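Local atomic coordinates of probable aromatic acid decarboxylase (Aquifex aeolicus, PDB entry 2EJB), a protein that probably acts as a flavin prenyltransferase, joining a dimethylallyl group from dimethylallyl monophosphate to FMN to make the prenylated flavin cofactor of UbiD decarboxylases. Residues A114-R126 against M138-A151. Residues are numbered along the deposited sequence; the frame is centred on the assembly and turned at random.
Sequences ALKERVPLVLLVR and MLKITRMGGVVVPA
Leu124 lies against Val149 and Ala151 where strands 121-125 and 147-150 run parallel. Its CB and CG pass beside the carbonyl oxygen of Val149, with CG standing anti to its own backbone N (chi1 -175°). That torsion sends the branch toward the neighbouring strand and the residue that follows it: CG reaches Ala151 CB at 4.0 Å, CD1 comes closest to Val149 O, at 3.1 Å, and also touches Val149 CG1 at 3.7 Å, and CD2 also meets the Ala151 methyl. Val122 CG1 touches the other branch of Val149, CG2, at 4.0 Å, and helix 162-176 packs over this face. Between the two backbones, five hydrogen bonds alternate in direction, from Val147 N to Leu121 O (2.9 Å) through to Ala151 N to Val125 O (2.7 Å); the last two are less straight, with N-H...O angles of 143° at Val125 N and 156° at Ala151 N. On the opposite face the Leu123 and Ile141 side chains cross at about a right angle, Leu123 CD2 touching CG1 and CG2 of Ile141, each at 4.0 Å, seating helix 132-143 on the sheet. Val125 CG2 touches Val148 CG1 there. Arg126, a predicted FMN ligand, packs its CB on Ala151, while its NH2 hydrogen-bonds to Ser152 O of the second subunit. Strand, helix and parallel strand form a classic beta-alpha-beta crossover at the edge of the chain's Rossmann-like flavoprotein sheet.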
loop_
_atom_site.group_PDB
_atom_site.type_symbol
_atom_site.label_atom_id
_atom_site.label_comp_id
_atom_site.label_asym_id
_atom_site.label_seq_id
_atom_site.Cartn_x
_atom_site.Cartn_y
_atom_site.Cartn_z
ATOM N N ALA A 114 -10.241 3.052 -21.626
ATOM C CA ALA A 114 -10.686 1.890 -20.862
ATOM C C ALA A 114 -11.924 2.258 -20.051
ATOM O O ALA A 114 -12.901 1.506 -20.018
ATOM C CB ALA A 114 -9.573 1.412 -19.917
ATOM N N LEU A 115 -11.877 3.421 -19.404
ATOM C CA LEU A 115 -12.987 3.896 -18.581
ATOM C C LEU A 115 -14.263 4.138 -19.379
ATOM O O LEU A 115 -15.335 3.684 -18.979
ATOM C CB LEU A 115 -12.592 5.178 -17.836
ATOM C CG LEU A 115 -11.516 4.991 -16.756
ATOM C CD1 LEU A 115 -11.107 6.341 -16.161
ATOM C CD2 LEU A 115 -12.050 4.072 -15.677
ATOM N N LYS A 116 -14.158 4.838 -20.508
ATOM C CA LYS A 116 -15.344 5.111 -21.324
ATOM C C LYS A 116 -15.853 3.879 -22.073
ATOM O O LYS A 116 -17.035 3.798 -22.407
ATOM C CB LYS A 116 -15.076 6.246 -22.325
ATOM C CG LYS A 116 -14.216 5.887 -23.537
ATOM C CD LYS A 116 -13.883 7.146 -24.335
ATOM C CE LYS A 116 -13.047 6.862 -25.583
ATOM N NZ LYS A 116 -13.848 6.325 -26.709
ATOM N N GLU A 117 -14.973 2.917 -22.334
ATOM C CA GLU A 117 -15.378 1.705 -23.046
ATOM C C GLU A 117 -15.647 0.580 -22.053
ATOM O O GLU A 117 -15.991 -0.544 -22.441
ATOM C CB GLU A 117 -14.279 1.263 -24.014
ATOM C CG GLU A 117 -13.885 2.289 -25.066
ATOM C CD GLU A 117 -14.979 2.572 -26.086
ATOM O OE1 GLU A 117 -15.879 1.725 -26.267
ATOM O OE2 GLU A 117 -14.928 3.646 -26.721
ATOM N N ARG A 118 -15.487 0.894 -20.769
ATOM C CA ARG A 118 -15.686 -0.066 -19.691
ATOM C C ARG A 118 -14.773 -1.278 -19.824
ATOM O O ARG A 118 -15.184 -2.408 -19.568
ATOM C CB ARG A 118 -17.145 -0.534 -19.621
ATOM C CG ARG A 118 -18.163 0.595 -19.520
ATOM C CD ARG A 118 -17.905 1.516 -18.345
ATOM N NE ARG A 118 -18.787 2.679 -18.394
ATOM C CZ ARG A 118 -20.106 2.627 -18.227
ATOM N NH1 ARG A 118 -20.702 1.465 -17.990
ATOM N NH2 ARG A 118 -20.832 3.732 -18.316
ATOM N N VAL A 119 -13.535 -1.042 -20.245
ATOM C CA VAL A 119 -12.552 -2.116 -20.347
ATOM C C VAL A 119 -11.878 -2.177 -18.977
ATOM O O VAL A 119 -11.480 -1.142 -18.426
ATOM C CB VAL A 119 -11.485 -1.805 -21.421
ATOM C CG1 VAL A 119 -10.320 -2.785 -21.300
ATOM C CG2 VAL A 119 -12.107 -1.884 -22.814
ATOM N N PRO A 120 -11.748 -3.381 -18.400
ATOM C CA PRO A 120 -11.110 -3.492 -17.087
ATOM C C PRO A 120 -9.820 -2.675 -16.999
ATOM O O PRO A 120 -8.949 -2.768 -17.869
ATOM C CB PRO A 120 -10.871 -4.993 -16.952
ATOM C CG PRO A 120 -12.070 -5.578 -17.680
ATOM C CD PRO A 120 -12.138 -4.708 -18.918
ATOM N N LEU A 121 -9.717 -1.865 -15.950
ATOM C CA LEU A 121 -8.545 -1.021 -15.719
ATOM C C LEU A 121 -7.986 -1.335 -14.332
ATOM O O LEU A 121 -8.691 -1.206 -13.326
ATOM C CB LEU A 121 -8.931 0.459 -15.799
ATOM C CG LEU A 121 -7.804 1.455 -15.489
ATOM C CD1 LEU A 121 -6.693 1.348 -16.544
ATOM C CD2 LEU A 121 -8.368 2.860 -15.451
ATOM N N VAL A 122 -6.721 -1.741 -14.278
ATOM C CA VAL A 122 -6.093 -2.093 -13.006
ATOM C C VAL A 122 -4.834 -1.264 -12.741
ATOM O O VAL A 122 -3.918 -1.228 -13.562
ATOM C CB VAL A 122 -5.733 -3.593 -12.981
ATOM C CG1 VAL A 122 -5.327 -4.013 -11.582
ATOM C CG2 VAL A 122 -6.923 -4.420 -13.463
ATOM N N LEU A 123 -4.792 -0.611 -11.586
ATOM C CA LEU A 123 -3.654 0.231 -11.210
ATOM C C LEU A 123 -2.937 -0.279 -9.961
ATOM O O LEU A 123 -3.575 -0.725 -9.002
ATOM C CB LEU A 123 -4.134 1.668 -10.959
ATOM C CG LEU A 123 -4.443 2.650 -12.101
ATOM C CD1 LEU A 123 -4.897 1.939 -13.355
ATOM C CD2 LEU A 123 -5.490 3.659 -11.613
ATOM N N LEU A 124 -1.606 -0.230 -9.983
ATOM C CA LEU A 124 -0.822 -0.648 -8.827
ATOM C C LEU A 124 -0.206 0.626 -8.290
ATOM O O LEU A 124 0.692 1.193 -8.909
ATOM C CB LEU A 124 0.293 -1.642 -9.198
ATOM C CG LEU A 124 1.018 -2.165 -7.944
ATOM C CD1 LEU A 124 0.110 -3.160 -7.238
ATOM C CD2 LEU A 124 2.340 -2.835 -8.314
ATOM N N VAL A 125 -0.705 1.092 -7.152
ATOM C CA VAL A 125 -0.202 2.321 -6.556
ATOM C C VAL A 125 0.824 2.034 -5.469
ATOM O O VAL A 125 0.650 1.139 -4.643
ATOM C CB VAL A 125 -1.354 3.162 -5.969
ATOM C CG1 VAL A 125 -0.793 4.419 -5.325
ATOM C CG2 VAL A 125 -2.345 3.532 -7.080
ATOM N N ARG A 126 1.897 2.812 -5.490
ATOM C CA ARG A 126 2.984 2.664 -4.540
ATOM C C ARG A 126 3.364 4.056 -4.048
ATOM O O ARG A 126 4.115 4.776 -4.704
ATOM C CB ARG A 126 4.164 1.980 -5.241
ATOM C CG ARG A 126 5.317 1.535 -4.354
ATOM C CD ARG A 126 6.192 2.704 -3.962
ATOM N NE ARG A 126 6.129 2.950 -2.532
ATOM C CZ ARG A 126 6.546 4.065 -1.949
ATOM N NH1 ARG A 126 7.057 5.048 -2.678
ATOM N NH2 ARG A 126 6.445 4.194 -0.634
ATOM N N MET A 138 -7.986 7.577 -5.973
ATOM C CA MET A 138 -8.181 6.136 -5.974
ATOM C C MET A 138 -9.659 5.810 -5.827
ATOM O O MET A 138 -10.146 4.854 -6.417
ATOM C CB MET A 138 -7.378 5.478 -4.845
ATOM C CG MET A 138 -5.866 5.502 -5.071
ATOM S SD MET A 138 -4.916 4.556 -3.848
ATOM C CE MET A 138 -4.842 5.722 -2.523
ATOM N N LEU A 139 -10.368 6.621 -5.048
ATOM C CA LEU A 139 -11.795 6.418 -4.823
ATOM C C LEU A 139 -12.567 6.655 -6.109
ATOM O O LEU A 139 -13.500 5.918 -6.434
ATOM C CB LEU A 139 -12.309 7.385 -3.756
ATOM C CG LEU A 139 -12.987 6.803 -2.517
ATOM C CD1 LEU A 139 -13.619 7.946 -1.740
ATOM C CD2 LEU A 139 -14.043 5.777 -2.904
ATOM N N LYS A 140 -12.188 7.703 -6.834
ATOM C CA LYS A 140 -12.854 8.009 -8.090
ATOM C C LYS A 140 -12.621 6.871 -9.084
ATOM O O LYS A 140 -13.558 6.431 -9.746
ATOM C CB LYS A 140 -12.352 9.336 -8.667
ATOM C CG LYS A 140 -12.980 9.672 -10.010
ATOM C CD LYS A 140 -13.520 11.087 -10.085
ATOM C CE LYS A 140 -14.378 11.273 -11.343
ATOM N NZ LYS A 140 -14.786 12.692 -11.570
ATOM N N ILE A 141 -11.378 6.395 -9.188
ATOM C CA ILE A 141 -11.075 5.290 -10.107
ATOM C C ILE A 141 -11.966 4.102 -9.743
ATOM O O ILE A 141 -12.642 3.526 -10.597
ATOM C CB ILE A 141 -9.599 4.814 -9.993
ATOM C CG1 ILE A 141 -8.638 5.898 -10.493
ATOM C CG2 ILE A 141 -9.409 3.509 -10.770
ATOM C CD1 ILE A 141 -8.882 6.338 -11.913
ATOM N N THR A 142 -11.964 3.760 -8.457
ATOM C CA THR A 142 -12.737 2.642 -7.936
ATOM C C THR A 142 -14.228 2.748 -8.249
ATOM O O THR A 142 -14.820 1.819 -8.792
ATOM C CB THR A 142 -12.544 2.530 -6.418
ATOM O OG1 THR A 142 -11.154 2.333 -6.137
ATOM C CG2 THR A 142 -13.346 1.358 -5.852
ATOM N N ARG A 143 -14.829 3.883 -7.906
ATOM C CA ARG A 143 -16.247 4.088 -8.166
ATOM C C ARG A 143 -16.549 3.985 -9.653
ATOM O O ARG A 143 -17.638 3.565 -10.040
ATOM C CB ARG A 143 -16.693 5.443 -7.619
ATOM C CG ARG A 143 -16.809 5.436 -6.109
ATOM C CD ARG A 143 -16.961 6.820 -5.514
ATOM N NE ARG A 143 -17.243 6.750 -4.080
ATOM C CZ ARG A 143 -17.218 7.791 -3.249
ATOM N NH1 ARG A 143 -16.916 9.001 -3.699
ATOM N NH2 ARG A 143 -17.519 7.622 -1.969
ATOM N N MET A 144 -15.580 4.347 -10.487
ATOM C CA MET A 144 -15.777 4.279 -11.928
ATOM C C MET A 144 -15.636 2.866 -12.483
ATOM O O MET A 144 -15.761 2.657 -13.690
ATOM C CB MET A 144 -14.810 5.227 -12.641
ATOM C CG MET A 144 -15.230 6.679 -12.535
ATOM S SD MET A 144 -14.195 7.769 -13.490
ATOM C CE MET A 144 -14.893 7.531 -15.166
ATOM N N GLY A 145 -15.385 1.897 -11.604
ATOM C CA GLY A 145 -15.254 0.521 -12.054
ATOM C C GLY A 145 -13.821 0.028 -12.105
ATOM O O GLY A 145 -13.576 -1.167 -12.254
ATOM N N GLY A 146 -12.870 0.951 -11.994
ATOM C CA GLY A 146 -11.474 0.565 -12.026
ATOM C C GLY A 146 -11.092 -0.121 -10.730
ATOM O O GLY A 146 -11.806 -0.023 -9.731
ATOM N N VAL A 147 -9.969 -0.827 -10.745
ATOM C CA VAL A 147 -9.494 -1.517 -9.553
ATOM C C VAL A 147 -8.144 -0.972 -9.137
ATOM O O VAL A 147 -7.203 -0.925 -9.934
ATOM C CB VAL A 147 -9.338 -3.025 -9.790
ATOM C CG1 VAL A 147 -8.654 -3.665 -8.590
ATOM C CG2 VAL A 147 -10.702 -3.660 -10.021
ATOM N N VAL A 148 -8.052 -0.556 -7.884
ATOM C CA VAL A 148 -6.807 -0.022 -7.367
ATOM C C VAL A 148 -6.143 -1.030 -6.447
ATOM O O VAL A 148 -6.727 -1.474 -5.457
ATOM C CB VAL A 148 -7.036 1.300 -6.603
ATOM C CG1 VAL A 148 -5.718 1.787 -5.990
ATOM C CG2 VAL A 148 -7.584 2.354 -7.554
ATOM N N VAL A 149 -4.917 -1.396 -6.793
ATOM C CA VAL A 149 -4.158 -2.348 -6.005
ATOM C C VAL A 149 -2.920 -1.654 -5.459
ATOM O O VAL A 149 -2.067 -1.208 -6.225
ATOM C CB VAL A 149 -3.689 -3.547 -6.859
ATOM C CG1 VAL A 149 -3.043 -4.594 -5.961
ATOM C CG2 VAL A 149 -4.864 -4.143 -7.636
ATOM N N PRO A 150 -2.815 -1.531 -4.130
ATOM C CA PRO A 150 -1.631 -0.878 -3.568
ATOM C C PRO A 150 -0.502 -1.898 -3.585
ATOM O O PRO A 150 -0.752 -3.090 -3.450
ATOM C CB PRO A 150 -2.069 -0.545 -2.148
ATOM C CG PRO A 150 -2.902 -1.737 -1.806
ATOM C CD PRO A 150 -3.752 -1.918 -3.060
ATOM N N ALA A 151 0.732 -1.449 -3.770
ATOM C CA ALA A 151 1.844 -2.389 -3.772
ATOM C C ALA A 151 2.170 -2.681 -2.310
ATOM O O ALA A 151 3.176 -2.213 -1.782
ATOM C CB ALA A 151 3.050 -1.787 -4.489
HETATM O O HOH W 1 -16.048 4.091 -16.195
#